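Long-range contacts in glycinin A3B4 subunit (Glycine max, PDB 2D5F), which serves as a seed storage protein of the 11S globulin family, with two cupin modules in each subunit and six subunits in the assembly: residues Gly56-Ser61 with Val162-Gly167; Val122-Pro127 with Pro360-Phe365; Pro382-Asn387 with Pro425-Val430; Tyr393-Lys398 with Gly438-Val443. All coordinates share one frame; numbering follows the deposited sequence.

Contact 1 (Gly56-Ser61 with Val162-Gly167); sequences GLHLPS and VFYLAG. With CO3 (carbonate ion), chain E.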
loop_
_atom_site.group_PDB
_atom_site.type_symbol
_atom_site.label_atom_id
_atom_site.label_comp_id
_atom_site.label_asym_id
_atom_site.label_seq_id
_atom_site.Cartn_x
_atom_site.Cartn_y
_atom_site.Cartn_z
ATOM N N GLY B 56 0.633 43.034 -1.347
ATOM C CA GLY B 56 0.389 42.349 -2.605
ATOM C C GLY B 56 -0.427 41.074 -2.468
ATOM O O GLY B 56 -0.157 40.247 -1.599
ATOM N N LEU B 57 -1.427 40.922 -3.333
ATOM C CA LEU B 57 -2.294 39.753 -3.324
ATOM C C LEU B 57 -2.287 39.056 -4.679
ATOM O O LEU B 57 -2.676 39.632 -5.695
ATOM C CB LEU B 57 -3.728 40.158 -2.967
ATOM C CG LEU B 57 -4.833 39.108 -3.151
ATOM C CD1 LEU B 57 -4.681 37.979 -2.139
ATOM C CD2 LEU B 57 -6.192 39.773 -2.975
ATOM N N HIS B 58 -1.829 37.810 -4.690
ATOM C CA HIS B 58 -1.797 37.031 -5.916
ATOM C C HIS B 58 -3.180 36.403 -6.050
ATOM O O HIS B 58 -3.551 35.535 -5.262
ATOM C CB HIS B 58 -0.716 35.952 -5.820
ATOM C CG HIS B 58 -0.515 35.180 -7.085
ATOM N ND1 HIS B 58 0.326 34.092 -7.164
ATOM C CD2 HIS B 58 -1.031 35.348 -8.326
ATOM C CE1 HIS B 58 0.319 33.624 -8.399
ATOM N NE2 HIS B 58 -0.495 34.369 -9.124
ATOM N N LEU B 59 -3.940 36.853 -7.042
ATOM C CA LEU B 59 -5.296 36.360 -7.264
ATOM C C LEU B 59 -5.375 34.841 -7.416
ATOM O O LEU B 59 -4.497 34.209 -8.007
ATOM C CB LEU B 59 -5.911 37.049 -8.483
ATOM C CG LEU B 59 -5.925 38.585 -8.408
ATOM C CD1 LEU B 59 -6.661 39.154 -9.615
ATOM C CD2 LEU B 59 -6.597 39.036 -7.117
ATOM N N PRO B 60 -6.447 34.239 -6.886
ATOM C CA PRO B 60 -6.645 32.783 -6.950
ATOM C C PRO B 60 -6.523 32.146 -8.332
ATOM O O PRO B 60 -7.097 32.627 -9.312
ATOM C CB PRO B 60 -8.033 32.590 -6.328
ATOM C CG PRO B 60 -8.723 33.895 -6.608
ATOM C CD PRO B 60 -7.638 34.912 -6.336
ATOM N N SER B 61 -5.758 31.059 -8.394
ATOM C CA SER B 61 -5.550 30.329 -9.637
ATOM C C SER B 61 -5.173 28.879 -9.346
ATOM O O SER B 61 -4.883 28.522 -8.204
ATOM C CB SER B 61 -4.431 30.970 -10.448
ATOM O OG SER B 61 -3.171 30.744 -9.838
ATOM N N VAL B 162 -1.949 28.274 -16.453
ATOM C CA VAL B 162 -2.457 28.876 -15.226
ATOM C C VAL B 162 -3.914 29.284 -15.439
ATOM O O VAL B 162 -4.219 30.128 -16.286
ATOM C CB VAL B 162 -1.649 30.129 -14.814
ATOM C CG1 VAL B 162 -2.135 30.631 -13.447
ATOM C CG2 VAL B 162 -0.169 29.799 -14.749
ATOM N N PHE B 163 -4.814 28.663 -14.685
ATOM C CA PHE B 163 -6.233 28.972 -14.784
ATOM C C PHE B 163 -6.597 29.965 -13.684
ATOM O O PHE B 163 -6.650 29.599 -12.510
ATOM C CB PHE B 163 -7.082 27.700 -14.628
ATOM C CG PHE B 163 -6.914 26.705 -15.748
ATOM C CD1 PHE B 163 -5.738 25.965 -15.877
ATOM C CD2 PHE B 163 -7.930 26.517 -16.682
ATOM C CE1 PHE B 163 -5.578 25.054 -16.925
ATOM C CE2 PHE B 163 -7.780 25.608 -17.733
ATOM C CZ PHE B 163 -6.603 24.874 -17.856
ATOM N N TYR B 164 -6.834 31.224 -14.048
ATOM C CA TYR B 164 -7.195 32.211 -13.037
ATOM C C TYR B 164 -8.692 32.222 -12.790
ATOM O O TYR B 164 -9.489 32.163 -13.728
ATOM C CB TYR B 164 -6.724 33.622 -13.432
ATOM C CG TYR B 164 -5.288 33.900 -13.051
ATOM C CD1 TYR B 164 -4.252 33.731 -13.971
ATOM C CD2 TYR B 164 -4.957 34.267 -11.744
ATOM C CE1 TYR B 164 -2.916 33.917 -13.595
ATOM C CE2 TYR B 164 -3.636 34.451 -11.359
ATOM C CZ TYR B 164 -2.621 34.273 -12.285
ATOM O OH TYR B 164 -1.315 34.432 -11.886
ATOM N N LEU B 165 -9.067 32.270 -11.518
ATOM C CA LEU B 165 -10.469 32.308 -11.139
ATOM C C LEU B 165 -10.950 33.757 -11.067
ATOM O O LEU B 165 -12.151 34.022 -11.040
ATOM C CB LEU B 165 -10.660 31.628 -9.781
ATOM C CG LEU B 165 -10.614 30.098 -9.791
ATOM C CD1 LEU B 165 -10.346 29.573 -8.403
ATOM C CD2 LEU B 165 -11.926 29.566 -10.330
ATOM N N ALA B 166 -10.007 34.692 -11.032
ATOM C CA ALA B 166 -10.349 36.110 -10.950
ATOM C C ALA B 166 -9.332 36.996 -11.652
ATOM O O ALA B 166 -8.226 36.563 -11.973
ATOM C CB ALA B 166 -10.470 36.537 -9.486
ATOM N N GLY B 167 -9.725 38.243 -11.883
ATOM C CA GLY B 167 -8.852 39.202 -12.525
ATOM C C GLY B 167 -8.756 39.084 -14.033
ATOM O O GLY B 167 -9.436 38.273 -14.663
HETATM C C CO3 E . 2.841 32.752 -5.275
HETATM O O1 CO3 E . 1.881 33.557 -5.059
HETATM O O2 CO3 E . 2.699 31.832 -6.153
HETATM O O3 CO3 E . 3.939 32.873 -4.608
#
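The rings of Tyr164 and His58 meet rim to rim, neither lying over the other, with planes 53° apart. Over one face of the phenol sits Ser61 CB, 3.9 Å from the Tyr164 ring centroid and displaced toward the rim, a CH-pi contact; at its edge lie His58 NE2 and Leu59 O. The place is the barrel wall of the first cupin module, where the short strand 163-164 joins strand 56-62 through the antiparallel, non-hydrogen-bonded pair Ser61 and Tyr164. Close approach of the backbones brings Ser61 CA within 3.2 Å of Phe163 O. With its CG anti to the backbone N (chi1 -174°), His58 reaches between the phenol and a carbonate ion, probably taken up from the crystallisation liquor. NE2 of His58 donates to Tyr164 OH over 2.9 Å at 165°, the oxygen lying in the imidazole plane. His58 ND1 donates to carbonate O1 over 2.7 Å. Both ring nitrogens thus act as donors, which fixes the ring's rotation and is consistent with a protonated imidazole beside the anion. Tyr164 OH is also bonded to Glu172 OE1, while Arg50, Tyr131 and Thr133 also hydrogen-bond the carbonate. Beyond the rings, Leu165 N donates to Pro60 O at 3.0 Å, and the Pro60 ring rests against Leu165 and Ala166. Tyr471 of a neighbouring subunit gives its hydroxyl to a hydrogen bond with Leu165 O. Leu59 CD1 comes to 3.6 Å from Gly167 CA, just where a CB on that residue would collide with it.

Contact 2 (Val122-Pro127 with Pro360-Phe365); sequences VLVIPP and PALRQF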
loop_
_atom_site.group_PDB
_atom_site.type_symbol
_atom_site.label_atom_id
_atom_site.label_comp_id
_atom_site.label_asym_id
_atom_site.label_seq_id
_atom_site.Cartn_x
_atom_site.Cartn_y
_atom_site.Cartn_z
ATOM N N VAL B 122 9.074 26.031 2.191
ATOM C CA VAL B 122 8.717 25.449 0.911
ATOM C C VAL B 122 7.211 25.269 0.973
ATOM O O VAL B 122 6.675 24.867 2.011
ATOM C CB VAL B 122 9.378 24.076 0.702
ATOM C CG1 VAL B 122 8.720 23.347 -0.477
ATOM C CG2 VAL B 122 10.862 24.257 0.436
ATOM N N LEU B 123 6.533 25.593 -0.120
ATOM C CA LEU B 123 5.084 25.449 -0.199
ATOM C C LEU B 123 4.816 24.488 -1.348
ATOM O O LEU B 123 5.575 24.449 -2.319
ATOM C CB LEU B 123 4.416 26.800 -0.506
ATOM C CG LEU B 123 4.865 28.054 0.258
ATOM C CD1 LEU B 123 4.140 29.275 -0.302
ATOM C CD2 LEU B 123 4.575 27.899 1.739
ATOM N N VAL B 124 3.741 23.718 -1.246
ATOM C CA VAL B 124 3.393 22.773 -2.300
ATOM C C VAL B 124 1.968 23.033 -2.760
ATOM O O VAL B 124 1.055 23.083 -1.937
ATOM C CB VAL B 124 3.492 21.313 -1.791
ATOM C CG1 VAL B 124 3.140 20.345 -2.903
ATOM C CG2 VAL B 124 4.894 21.040 -1.261
ATOM N N ILE B 125 1.775 23.210 -4.064
ATOM C CA ILE B 125 0.437 23.441 -4.611
ATOM C C ILE B 125 -0.044 22.169 -5.315
ATOM O O ILE B 125 0.579 21.721 -6.274
ATOM C CB ILE B 125 0.416 24.562 -5.668
ATOM C CG1 ILE B 125 1.167 25.806 -5.167
ATOM C CG2 ILE B 125 -1.032 24.899 -6.015
ATOM C CD1 ILE B 125 0.622 26.392 -3.884
ATOM N N PRO B 126 -1.153 21.569 -4.848
ATOM C CA PRO B 126 -1.665 20.348 -5.486
ATOM C C PRO B 126 -2.259 20.644 -6.865
ATOM O O PRO B 126 -2.752 21.746 -7.116
ATOM C CB PRO B 126 -2.745 19.867 -4.518
ATOM C CG PRO B 126 -2.329 20.444 -3.195
ATOM C CD PRO B 126 -1.859 21.831 -3.581
ATOM N N PRO B 127 -2.222 19.660 -7.775
ATOM C CA PRO B 127 -2.778 19.871 -9.114
ATOM C C PRO B 127 -4.274 20.174 -9.024
ATOM O O PRO B 127 -5.001 19.542 -8.250
ATOM C CB PRO B 127 -2.514 18.539 -9.820
ATOM C CG PRO B 127 -1.318 17.982 -9.091
ATOM C CD PRO B 127 -1.614 18.320 -7.659
ATOM N N PRO B 360 4.255 14.223 3.636
ATOM C CA PRO B 360 3.564 13.112 2.973
ATOM C C PRO B 360 2.816 13.404 1.679
ATOM O O PRO B 360 2.675 12.520 0.836
ATOM C CB PRO B 360 2.654 12.559 4.074
ATOM C CG PRO B 360 2.412 13.727 4.939
ATOM C CD PRO B 360 3.776 14.365 5.021
ATOM N N ALA B 361 2.336 14.632 1.518
ATOM C CA ALA B 361 1.615 14.999 0.301
ATOM C C ALA B 361 2.513 14.854 -0.936
ATOM O O ALA B 361 2.030 14.625 -2.046
ATOM C CB ALA B 361 1.107 16.434 0.413
ATOM N N LEU B 362 3.818 14.979 -0.737
ATOM C CA LEU B 362 4.766 14.878 -1.838
ATOM C C LEU B 362 4.759 13.510 -2.510
ATOM O O LEU B 362 5.133 13.384 -3.675
ATOM C CB LEU B 362 6.174 15.222 -1.341
ATOM C CG LEU B 362 6.331 16.695 -0.941
ATOM C CD1 LEU B 362 7.682 16.937 -0.308
ATOM C CD2 LEU B 362 6.140 17.568 -2.174
ATOM N N ARG B 363 4.321 12.488 -1.785
ATOM C CA ARG B 363 4.280 11.147 -2.345
ATOM C C ARG B 363 3.438 11.100 -3.620
ATOM O O ARG B 363 3.815 10.456 -4.596
ATOM C CB ARG B 363 3.728 10.164 -1.316
ATOM C CG ARG B 363 3.951 8.718 -1.695
ATOM C CD ARG B 363 3.939 7.834 -0.461
ATOM N NE ARG B 363 4.770 6.651 -0.658
ATOM C CZ ARG B 363 4.497 5.683 -1.527
ATOM N NH1 ARG B 363 3.407 5.749 -2.280
ATOM N NH2 ARG B 363 5.323 4.652 -1.651
ATOM N N GLN B 364 2.310 11.797 -3.628
ATOM C CA GLN B 364 1.468 11.804 -4.820
ATOM C C GLN B 364 1.904 12.813 -5.882
ATOM O O GLN B 364 1.478 12.717 -7.029
ATOM C CB GLN B 364 0.010 12.084 -4.443
ATOM C CG GLN B 364 -0.648 10.970 -3.643
ATOM C CD GLN B 364 -0.478 9.600 -4.286
ATOM O OE1 GLN B 364 0.611 9.022 -4.270
ATOM N NE2 GLN B 364 -1.555 9.078 -4.862
ATOM N N PHE B 365 2.760 13.764 -5.513
ATOM C CA PHE B 365 3.193 14.786 -6.466
ATOM C C PHE B 365 4.544 14.548 -7.135
ATOM O O PHE B 365 4.936 15.302 -8.028
ATOM C CB PHE B 365 3.191 16.154 -5.788
ATOM C CG PHE B 365 1.923 16.452 -5.043
ATOM C CD1 PHE B 365 0.686 16.073 -5.565
ATOM C CD2 PHE B 365 1.962 17.108 -3.820
ATOM C CE1 PHE B 365 -0.494 16.346 -4.876
ATOM C CE2 PHE B 365 0.786 17.388 -3.119
ATOM C CZ PHE B 365 -0.448 17.004 -3.650
#
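Phe365 presents its ring at a slant to Val124, Pro126 and Pro127, so that none of the three lies squarely over its face or at its edge. Each touches different atoms of the ring: Val124 CG1 approaches Phe365 CD2 at 3.6 Å, Pro126 CB lies 3.8 Å from Phe365 CZ, and Pro127 CD is 3.6 Å from Phe365 CE1. The ring reaches them because CG of Phe365 stands anti to its own carbonyl carbon (chi1 -49°). One ring face carries Ala361 O, 3.0 Å above the plane. The two methyls of Val124 divide the work, CG1 meeting the aromatic ring while CG2 touches Leu362 CD2 at 3.8 Å. This joins the two cupin modules of the subunit: strand 121-125 belongs to the first barrel, and the short, weakly bonded helix at about 362-365 comes from the second. No hydrogen bond crosses between the segments. Ile125 points away from the helix, onto Ile69, Ile78 and Phe80 of its own barrel, while Leu362 also packs on Met68 of the same barrel. An alanine in place of Phe365 would probably open a gap beside Val124 and the two prolines, leaving their carbons without the surface against which they rest. Next to the ring, Gln364 O accepts a hydrogen bond from Asn153 ND2, and Pro127 touches Pro66.

Contact 3 (Pro382-Asn387 with Pro425-Val430); sequences PHWNLN and PQNFVV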
loop_
_atom_site.group_PDB
_atom_site.type_symbol
_atom_site.label_atom_id
_atom_site.label_comp_id
_atom_site.label_asym_id
_atom_site.label_seq_id
_atom_site.Cartn_x
_atom_site.Cartn_y
_atom_site.Cartn_z
ATOM N N PRO B 382 31.791 15.173 -5.621
ATOM C CA PRO B 382 31.082 14.533 -6.732
ATOM C C PRO B 382 30.015 13.541 -6.278
ATOM O O PRO B 382 30.298 12.568 -5.577
ATOM C CB PRO B 382 32.213 13.872 -7.517
ATOM C CG PRO B 382 33.323 14.861 -7.352
ATOM C CD PRO B 382 33.242 15.193 -5.877
ATOM N N HIS B 383 28.780 13.810 -6.690
ATOM C CA HIS B 383 27.638 12.975 -6.353
ATOM C C HIS B 383 26.661 13.010 -7.520
ATOM O O HIS B 383 26.798 13.837 -8.424
ATOM C CB HIS B 383 26.946 13.514 -5.092
ATOM C CG HIS B 383 26.477 14.934 -5.213
ATOM N ND1 HIS B 383 27.335 16.013 -5.159
ATOM C CD2 HIS B 383 25.234 15.453 -5.378
ATOM C CE1 HIS B 383 26.643 17.132 -5.282
ATOM N NE2 HIS B 383 25.366 16.821 -5.417
ATOM N N TRP B 384 25.688 12.104 -7.509
ATOM C CA TRP B 384 24.665 12.071 -8.548
ATOM C C TRP B 384 23.342 11.605 -7.954
ATOM O O TRP B 384 23.298 11.040 -6.861
ATOM C CB TRP B 384 25.081 11.150 -9.697
ATOM C CG TRP B 384 24.940 9.684 -9.406
ATOM C CD1 TRP B 384 23.836 8.908 -9.614
ATOM C CD2 TRP B 384 25.941 8.817 -8.862
ATOM N NE1 TRP B 384 24.089 7.611 -9.238
ATOM C CE2 TRP B 384 25.374 7.528 -8.771
ATOM C CE3 TRP B 384 27.264 9.006 -8.441
ATOM C CZ2 TRP B 384 26.084 6.428 -8.274
ATOM C CZ3 TRP B 384 27.969 7.912 -7.946
ATOM C CH2 TRP B 384 27.377 6.641 -7.868
ATOM N N ASN B 385 22.258 11.863 -8.672
ATOM C CA ASN B 385 20.948 11.457 -8.219
ATOM C C ASN B 385 20.582 10.208 -9.000
ATOM O O ASN B 385 20.588 10.205 -10.228
ATOM C CB ASN B 385 19.941 12.585 -8.452
ATOM C CG ASN B 385 20.268 13.824 -7.633
ATOM O OD1 ASN B 385 20.558 14.892 -8.178
ATOM N ND2 ASN B 385 20.234 13.684 -6.316
ATOM N N LEU B 386 20.278 9.145 -8.270
ATOM C CA LEU B 386 19.941 7.865 -8.863
ATOM C C LEU B 386 18.624 7.815 -9.610
ATOM O O LEU B 386 18.538 7.229 -10.685
ATOM C CB LEU B 386 19.892 6.781 -7.782
ATOM C CG LEU B 386 21.177 6.241 -7.149
ATOM C CD1 LEU B 386 21.920 7.330 -6.383
ATOM C CD2 LEU B 386 20.796 5.106 -6.223
ATOM N N ASN B 387 17.601 8.438 -9.036
ATOM C CA ASN B 387 16.260 8.367 -9.596
ATOM C C ASN B 387 15.530 9.669 -9.900
ATOM O O ASN B 387 14.299 9.700 -9.843
ATOM C CB ASN B 387 15.383 7.543 -8.646
ATOM C CG ASN B 387 15.240 8.192 -7.277
ATOM O OD1 ASN B 387 14.428 7.760 -6.451
ATOM N ND2 ASN B 387 16.032 9.232 -7.023
ATOM N N PRO B 425 20.770 16.729 -14.924
ATOM C CA PRO B 425 20.067 15.516 -15.356
ATOM C C PRO B 425 20.319 14.307 -14.466
ATOM O O PRO B 425 21.375 14.183 -13.848
ATOM C CB PRO B 425 20.589 15.298 -16.775
ATOM C CG PRO B 425 20.925 16.720 -17.234
ATOM C CD PRO B 425 21.614 17.264 -16.007
ATOM N N GLN B 426 19.331 13.419 -14.412
ATOM C CA GLN B 426 19.424 12.199 -13.635
ATOM C C GLN B 426 20.725 11.479 -13.997
ATOM O O GLN B 426 21.107 11.420 -15.169
ATOM C CB GLN B 426 18.220 11.306 -13.946
ATOM C CG GLN B 426 18.279 9.899 -13.351
ATOM C CD GLN B 426 17.075 9.056 -13.742
ATOM O OE1 GLN B 426 16.408 9.332 -14.744
ATOM N NE2 GLN B 426 16.802 8.010 -12.966
ATOM N N ASN B 427 21.394 10.948 -12.976
ATOM C CA ASN B 427 22.649 10.210 -13.120
ATOM C C ASN B 427 23.886 11.021 -13.525
ATOM O O ASN B 427 24.999 10.494 -13.473
ATOM C CB ASN B 427 22.481 9.026 -14.081
ATOM C CG ASN B 427 21.842 7.797 -13.417
ATOM O OD1 ASN B 427 22.003 6.673 -13.904
ATOM N ND2 ASN B 427 21.101 8.007 -12.321
ATOM N N PHE B 428 23.723 12.281 -13.934
ATOM C CA PHE B 428 24.906 13.069 -14.272
ATOM C C PHE B 428 25.606 13.375 -12.946
ATOM O O PHE B 428 24.959 13.570 -11.919
ATOM C CB PHE B 428 24.552 14.392 -14.967
ATOM C CG PHE B 428 24.184 14.254 -16.426
ATOM C CD1 PHE B 428 24.538 15.251 -17.336
ATOM C CD2 PHE B 428 23.445 13.166 -16.884
ATOM C CE1 PHE B 428 24.161 15.172 -18.676
ATOM C CE2 PHE B 428 23.063 13.073 -18.221
ATOM C CZ PHE B 428 23.421 14.081 -19.122
ATOM N N VAL B 429 26.929 13.412 -12.965
ATOM C CA VAL B 429 27.685 13.679 -11.755
ATOM C C VAL B 429 27.934 15.172 -11.584
ATOM O O VAL B 429 28.357 15.855 -12.520
ATOM C CB VAL B 429 29.011 12.912 -11.786
ATOM C CG1 VAL B 429 29.794 13.156 -10.497
ATOM C CG2 VAL B 429 28.722 11.421 -11.979
ATOM N N VAL B 430 27.653 15.678 -10.386
ATOM C CA VAL B 430 27.833 17.092 -10.105
ATOM C C VAL B 430 28.635 17.347 -8.826
ATOM O O VAL B 430 28.667 16.517 -7.914
ATOM C CB VAL B 430 26.453 17.798 -10.001
ATOM C CG1 VAL B 430 25.638 17.185 -8.863
ATOM C CG2 VAL B 430 26.635 19.298 -9.796
HETATM O O HOH W 1 22.441 13.524 -10.984
#
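His383 and Val430 form an antiparallel hydrogen-bonded pair, His383 N reaching Val430 O at 3.0 Å and Val430 N returning to His383 O at 2.8 Å. Further along, where regular pairing has ended, polar side chains take over. Asn385 O accepts two donors from Asn427, its backbone N at 3.0 Å and its ND2 at 3.1 Å. Extended from CG, the Gln426 chain brings NE2 to Leu386 O at 3.0 Å in a nearly straight bond (173°). A water accepts from Asn385 N and lies beside the carbonyls of Pro425 and Phe428, the two ends of a type II turn with Asn427 at its positive-phi position. Apolar and CH-pi contacts are fewer. CG of His383 sits between its backbone N and carbonyl carbon (chi1 58°), which sets the ring alongside Val430, whose CG1 covers one face, 3.8 Å from the His383 ring centroid. Ser381 O accepts from His383 ND1. Pro382 CB meets Val429 CG1 at 3.9 Å, and Trp384 CB faces Val429 CG2. A neighbouring subunit closes over this end: its Gly128 O takes Trp384 NE1, its Tyr62 stacks on the indole, and its Gln155 N bonds Gln426 OE1. Strands 379-385 and 429-435 thus pair in the second cupin barrel, with a magnesium ion about 3 Å from the His383 side chain, probably in the pocket where many cupins hold a metal.

Contact 4 (Tyr393-Lys398 with Gly438-Val443); sequences YVTRGK and GLEYVV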
loop_
_atom_site.group_PDB
_atom_site.type_symbol
_atom_site.label_atom_id
_atom_site.label_comp_id
_atom_site.label_asym_id
_atom_site.label_seq_id
_atom_site.Cartn_x
_atom_site.Cartn_y
_atom_site.Cartn_z
ATOM N N TYR B 393 18.622 26.198 -8.011
ATOM C CA TYR B 393 18.351 27.628 -8.088
ATOM C C TYR B 393 19.194 28.223 -6.965
ATOM O O TYR B 393 19.005 27.881 -5.798
ATOM C CB TYR B 393 16.877 27.964 -7.845
ATOM C CG TYR B 393 16.644 29.462 -7.810
ATOM C CD1 TYR B 393 16.540 30.199 -8.990
ATOM C CD2 TYR B 393 16.629 30.156 -6.597
ATOM C CE1 TYR B 393 16.436 31.597 -8.965
ATOM C CE2 TYR B 393 16.526 31.555 -6.558
ATOM C CZ TYR B 393 16.434 32.266 -7.752
ATOM O OH TYR B 393 16.364 33.642 -7.727
ATOM N N VAL B 394 20.139 29.090 -7.314
ATOM C CA VAL B 394 20.997 29.689 -6.298
ATOM C C VAL B 394 20.260 30.806 -5.584
ATOM O O VAL B 394 19.767 31.740 -6.212
ATOM C CB VAL B 394 22.304 30.226 -6.916
ATOM C CG1 VAL B 394 23.193 30.843 -5.824
ATOM C CG2 VAL B 394 23.039 29.082 -7.605
ATOM N N THR B 395 20.180 30.692 -4.265
ATOM C CA THR B 395 19.478 31.672 -3.457
ATOM C C THR B 395 20.411 32.741 -2.904
ATOM O O THR B 395 19.966 33.811 -2.504
ATOM C CB THR B 395 18.748 30.983 -2.295
ATOM O OG1 THR B 395 19.680 30.176 -1.569
ATOM C CG2 THR B 395 17.631 30.099 -2.823
ATOM N N ARG B 396 21.704 32.453 -2.887
ATOM C CA ARG B 396 22.661 33.428 -2.390
ATOM C C ARG B 396 24.097 33.014 -2.642
ATOM O O ARG B 396 24.414 31.829 -2.717
ATOM C CB ARG B 396 22.466 33.645 -0.891
ATOM C CG ARG B 396 23.052 34.949 -0.390
ATOM C CD ARG B 396 23.539 34.785 1.027
ATOM N NE ARG B 396 24.628 33.818 1.079
ATOM C CZ ARG B 396 25.018 33.199 2.185
ATOM N NH1 ARG B 396 24.401 33.451 3.331
ATOM N NH2 ARG B 396 26.011 32.319 2.144
ATOM N N GLY B 397 24.970 34.005 -2.781
ATOM C CA GLY B 397 26.371 33.704 -2.985
ATOM C C GLY B 397 26.762 33.310 -4.391
ATOM O O GLY B 397 26.094 33.655 -5.371
ATOM N N LYS B 398 27.849 32.556 -4.482
ATOM C CA LYS B 398 28.368 32.146 -5.767
ATOM C C LYS B 398 29.370 31.014 -5.572
ATOM O O LYS B 398 30.028 30.921 -4.535
ATOM C CB LYS B 398 29.036 33.365 -6.411
ATOM C CG LYS B 398 29.686 33.155 -7.756
ATOM C CD LYS B 398 30.217 34.493 -8.260
ATOM C CE LYS B 398 30.994 34.347 -9.546
ATOM N NZ LYS B 398 31.320 35.678 -10.137
ATOM N N GLY B 438 30.653 32.275 -0.057
ATOM C CA GLY B 438 29.892 31.068 0.186
ATOM C C GLY B 438 28.872 30.876 -0.917
ATOM O O GLY B 438 28.813 31.657 -1.867
ATOM N N LEU B 439 28.064 29.831 -0.788
ATOM C CA LEU B 439 27.046 29.517 -1.781
ATOM C C LEU B 439 25.858 28.821 -1.136
ATOM O O LEU B 439 26.036 27.907 -0.338
ATOM C CB LEU B 439 27.626 28.598 -2.857
ATOM C CG LEU B 439 26.612 28.034 -3.858
ATOM C CD1 LEU B 439 26.181 29.119 -4.837
ATOM C CD2 LEU B 439 27.238 26.873 -4.601
ATOM N N GLU B 440 24.652 29.260 -1.486
ATOM C CA GLU B 440 23.432 28.657 -0.961
ATOM C C GLU B 440 22.477 28.425 -2.119
ATOM O O GLU B 440 22.347 29.270 -3.005
ATOM C CB GLU B 440 22.727 29.571 0.043
ATOM C CG GLU B 440 23.532 29.965 1.253
ATOM C CD GLU B 440 22.659 30.557 2.339
ATOM O OE1 GLU B 440 23.210 31.179 3.264
ATOM O OE2 GLU B 440 21.421 30.389 2.277
ATOM N N TYR B 441 21.795 27.288 -2.102
ATOM C CA TYR B 441 20.844 27.002 -3.154
ATOM C C TYR B 441 19.858 25.910 -2.773
ATOM O O TYR B 441 20.092 25.120 -1.856
ATOM C CB TYR B 441 21.574 26.589 -4.439
ATOM C CG TYR B 441 22.380 25.313 -4.329
ATOM C CD1 TYR B 441 23.720 25.336 -3.939
ATOM C CD2 TYR B 441 21.805 24.080 -4.632
ATOM C CE1 TYR B 441 24.468 24.160 -3.859
ATOM C CE2 TYR B 441 22.540 22.901 -4.556
ATOM C CZ TYR B 441 23.867 22.944 -4.173
ATOM O OH TYR B 441 24.584 21.772 -4.126
ATOM N N VAL B 442 18.735 25.893 -3.475
ATOM C CA VAL B 442 17.739 24.862 -3.263
ATOM C C VAL B 442 17.863 24.001 -4.509
ATOM O O VAL B 442 18.282 24.488 -5.564
ATOM C CB VAL B 442 16.300 25.433 -3.186
ATOM C CG1 VAL B 442 15.953 26.183 -4.471
ATOM C CG2 VAL B 442 15.308 24.295 -2.968
ATOM N N VAL B 443 17.533 22.723 -4.389
ATOM C CA VAL B 443 17.590 21.830 -5.534
ATOM C C VAL B 443 16.278 21.098 -5.587
ATOM O O VAL B 443 15.956 20.346 -4.673
ATOM C CB VAL B 443 18.665 20.743 -5.412
ATOM C CG1 VAL B 443 18.829 20.037 -6.755
ATOM C CG2 VAL B 443 19.948 21.327 -4.957
#
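Val394 CG1 meets Leu439 CD1 at 3.6 Å, the two side chains crossing at about a right angle, and Val394 CG2 faces Tyr441 CB. On the other face of the sheet, Tyr393 CB lies 3.9 Å from Val442 CG1. Tyr393 and Val442 exchange both backbone bonds, after which the register slips by one: Thr395 N (2.9 Å) and Arg396 N (3.2 Å) both donate to Glu440 O, from the same face of the carbonyl plane. Gly397 follows, where a CB would collide with Gly438 O. At the polar edge, Arg396 bends at chi2 and chi3 (64°), bringing one face of its guanidinium against the Glu440 carboxylate. The salt bridge, Arg396 NH1 to Glu440 OE1 at 2.6 Å, is made over the guanidinium face, with the two planes 62° apart. Tyr371 OH bonds to Glu440 OE2 and Thr395 OG1. An alanine at Glu440 would probably leave the guanidinium without its counter-charge and free to swing, and the Tyr371 hydroxyl short of a partner. Two residues facing one make this a classic beta bulge, placed where strand 390-395 turns a corner into strand 398-404 of the other sheet of the second cupin barrel.

Overall arrangement
Contacts 1, 2 and 3 are buried, whereas contact 4 runs from an apolar interior to a charged edge where Arg396 is exposed. Contact 1 lies in the first cupin module and contacts 3 and 4 in the second, their centres about 37 and 29 Å from that of contact 1, on the other side of the chain's centre. Contact 2 ties the two modules together, by carbon alone. Contacts 3 and 4 use consecutive strands, 379-385 then 390-395 and 429-435 then 438-445. Contacts 1 and 3 both meet neighbouring subunits, and each holds a histidine beside a bound ion, carbonate in contact 1 and magnesium in contact 3; contact 4 touches no other chain and relies on backbone ladder and salt bridge.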